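Local atomic coordinates of pyocin S8 (Pseudomonas aeruginosa, PDB entry 6W0V), a protein that is a bacteriocin whose C-terminal nuclease domain probably kills susceptible bacteria by cutting their DNA. Residues 31-36 with 50-55. The protein carries 1 engineered substitution. Numbering follows the deposited sequence.
Sequences SQIADQ and EQFWVA
One face of the Phe52 ring receives the methyl CG2 of Ile33, which sits 4.1 Å from Phe52 CD2 and is shifted toward the rim; at the ring's edge, in plane, lies CG of Trp53, whose indole in turn has Phe52 CD1 over the centre of one face. This is a buried helix-helix crossing within the colicin/pyocin-type DNase domain: segments 31-36 and 50-55, on helices 31-37 and 45-57, make 129° between their N-to-C directions, and their axes approach to 9.3 Å. Phe52 leaves its helix pointing away from segment 31-36, but with CG anti to the backbone N (chi1 178°) the ring end comes nearer to Ile33, and the two side chains cross at about a right angle. Beyond it, Phe52 and Trp53 both rest on Ile96 of strand 95-98 and Val116 of strand 114-117, neighbours in the three-stranded antiparallel sheet, while Ile33 also touches Leu62 of helix 60-63. Ile33 CD1 reaches the backbone of Ala55, 3.5 Å from its O, as well as its CB, and Gln36 CB packs 3.8 Å from Ala55 CB. No direct hydrogen bond links the segments. At the margin, where Gln36 is exposed, one water bridges them instead, donating to Gln36 O at 2.9 Å and to Gln51 OE1 at 2.7 Å, while Gln51 NE2 is held by Asp47 OD1.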
loop_
_atom_site.group_PDB
_atom_site.type_symbol
_atom_site.label_atom_id
_atom_site.label_comp_id
_atom_site.label_asym_id
_atom_site.label_seq_id
_atom_site.Cartn_x
_atom_site.Cartn_y
_atom_site.Cartn_z
ATOM N N SER A 31 -14.946 7.888 -9.213
ATOM C CA SER A 31 -15.713 9.148 -9.117
ATOM C C SER A 31 -16.028 9.466 -7.652
ATOM O O SER A 31 -15.940 10.641 -7.284
ATOM C CB SER A 31 -16.937 9.089 -9.969
ATOM O OG SER A 31 -17.739 7.978 -9.633
ATOM N N GLN A 32 -16.341 8.462 -6.825
ATOM C CA GLN A 32 -16.720 8.712 -5.410
ATOM C C GLN A 32 -15.485 9.190 -4.638
ATOM O O GLN A 32 -15.654 9.869 -3.618
ATOM C CB GLN A 32 -17.336 7.476 -4.758
ATOM C CG GLN A 32 -16.364 6.327 -4.567
ATOM C CD GLN A 32 -16.369 5.356 -5.718
ATOM O OE1 GLN A 32 -16.441 5.738 -6.882
ATOM N NE2 GLN A 32 -16.291 4.076 -5.392
ATOM N N ILE A 33 -14.290 8.824 -5.097
ATOM C CA ILE A 33 -13.014 9.300 -4.497
ATOM C C ILE A 33 -12.769 10.719 -5.005
ATOM O O ILE A 33 -12.483 11.592 -4.184
ATOM C CB ILE A 33 -11.860 8.336 -4.816
ATOM C CG1 ILE A 33 -12.135 6.955 -4.217
ATOM C CG2 ILE A 33 -10.531 8.890 -4.336
ATOM C CD1 ILE A 33 -12.467 7.002 -2.747
ATOM N N ALA A 34 -12.921 10.940 -6.308
ATOM C CA ALA A 34 -12.874 12.301 -6.880
ATOM C C ALA A 34 -13.798 13.185 -6.041
ATOM O O ALA A 34 -13.393 14.289 -5.669
ATOM C CB ALA A 34 -13.262 12.295 -8.331
ATOM N N ASP A 35 -14.976 12.676 -5.685
ATOM C CA ASP A 35 -15.981 13.440 -4.905
ATOM C C ASP A 35 -15.382 13.944 -3.593
ATOM O O ASP A 35 -15.822 14.990 -3.121
ATOM C CB ASP A 35 -17.225 12.604 -4.627
ATOM C CG ASP A 35 -18.055 12.335 -5.867
ATOM O OD1 ASP A 35 -17.885 13.062 -6.861
ATOM O OD2 ASP A 35 -18.861 11.404 -5.827
ATOM N N GLN A 36 -14.438 13.208 -3.014
ATOM C CA GLN A 36 -13.868 13.521 -1.681
ATOM C C GLN A 36 -12.670 14.451 -1.814
ATOM O O GLN A 36 -12.154 14.891 -0.784
ATOM C CB GLN A 36 -13.429 12.237 -0.978
ATOM C CG GLN A 36 -14.569 11.257 -0.750
ATOM C CD GLN A 36 -15.736 11.943 -0.086
ATOM O OE1 GLN A 36 -15.562 12.788 0.790
ATOM N NE2 GLN A 36 -16.938 11.604 -0.517
ATOM N N GLU A 50 -2.429 11.376 0.612
ATOM C CA GLU A 50 -2.978 10.906 1.901
ATOM C C GLU A 50 -4.498 10.981 1.854
ATOM O O GLU A 50 -5.171 10.031 2.198
ATOM C CB GLU A 50 -2.462 11.747 3.047
ATOM C CG GLU A 50 -1.034 11.442 3.358
ATOM C CD GLU A 50 -0.529 12.194 4.564
ATOM O OE1 GLU A 50 -1.323 12.948 5.163
ATOM O OE2 GLU A 50 0.647 12.019 4.896
ATOM N N GLN A 51 -5.043 12.109 1.448
ATOM C CA GLN A 51 -6.505 12.268 1.489
ATOM C C GLN A 51 -7.112 11.286 0.500
ATOM O O GLN A 51 -8.196 10.788 0.745
ATOM C CB GLN A 51 -6.870 13.707 1.184
ATOM C CG GLN A 51 -6.387 14.639 2.275
ATOM C CD GLN A 51 -7.041 15.984 2.151
ATOM O OE1 GLN A 51 -8.215 16.076 1.806
ATOM N NE2 GLN A 51 -6.262 17.025 2.403
ATOM N N PHE A 52 -6.407 11.037 -0.589
ATOM C CA PHE A 52 -6.823 10.074 -1.624
ATOM C C PHE A 52 -7.005 8.712 -0.962
ATOM O O PHE A 52 -8.087 8.113 -1.004
ATOM C CB PHE A 52 -5.759 10.075 -2.711
ATOM C CG PHE A 52 -6.002 9.103 -3.816
ATOM C CD1 PHE A 52 -5.730 7.758 -3.648
ATOM C CD2 PHE A 52 -6.495 9.548 -5.027
ATOM C CE1 PHE A 52 -5.936 6.877 -4.689
ATOM C CE2 PHE A 52 -6.698 8.668 -6.069
ATOM C CZ PHE A 52 -6.423 7.334 -5.894
ATOM N N TRP A 53 -5.950 8.247 -0.327
ATOM C CA TRP A 53 -5.996 6.885 0.243
ATOM C C TRP A 53 -6.922 6.858 1.443
ATOM O O TRP A 53 -7.566 5.836 1.632
ATOM C CB TRP A 53 -4.602 6.401 0.579
ATOM C CG TRP A 53 -3.857 6.106 -0.672
ATOM C CD1 TRP A 53 -2.731 6.720 -1.113
ATOM C CD2 TRP A 53 -4.238 5.177 -1.696
ATOM N NE1 TRP A 53 -2.354 6.202 -2.314
ATOM C CE2 TRP A 53 -3.257 5.251 -2.699
ATOM C CE3 TRP A 53 -5.274 4.255 -1.844
ATOM C CZ2 TRP A 53 -3.284 4.440 -3.829
ATOM C CZ3 TRP A 53 -5.308 3.463 -2.965
ATOM C CH2 TRP A 53 -4.329 3.559 -3.946
ATOM N N VAL A 54 -6.992 7.936 2.207
ATOM C CA VAL A 54 -7.970 8.023 3.319
ATOM C C VAL A 54 -9.365 7.872 2.734
ATOM O O VAL A 54 -10.174 7.152 3.294
ATOM C CB VAL A 54 -7.818 9.324 4.110
ATOM C CG1 VAL A 54 -9.020 9.603 4.990
ATOM C CG2 VAL A 54 -6.541 9.302 4.922
ATOM N N ALA A 55 -9.643 8.544 1.629
ATOM C CA ALA A 55 -10.970 8.491 0.996
ATOM C C ALA A 55 -11.230 7.059 0.543
ATOM O O ALA A 55 -12.343 6.585 0.713
ATOM C CB ALA A 55 -11.028 9.469 -0.139
HETATM O O HOH W 1 -10.361 14.557 1.425
#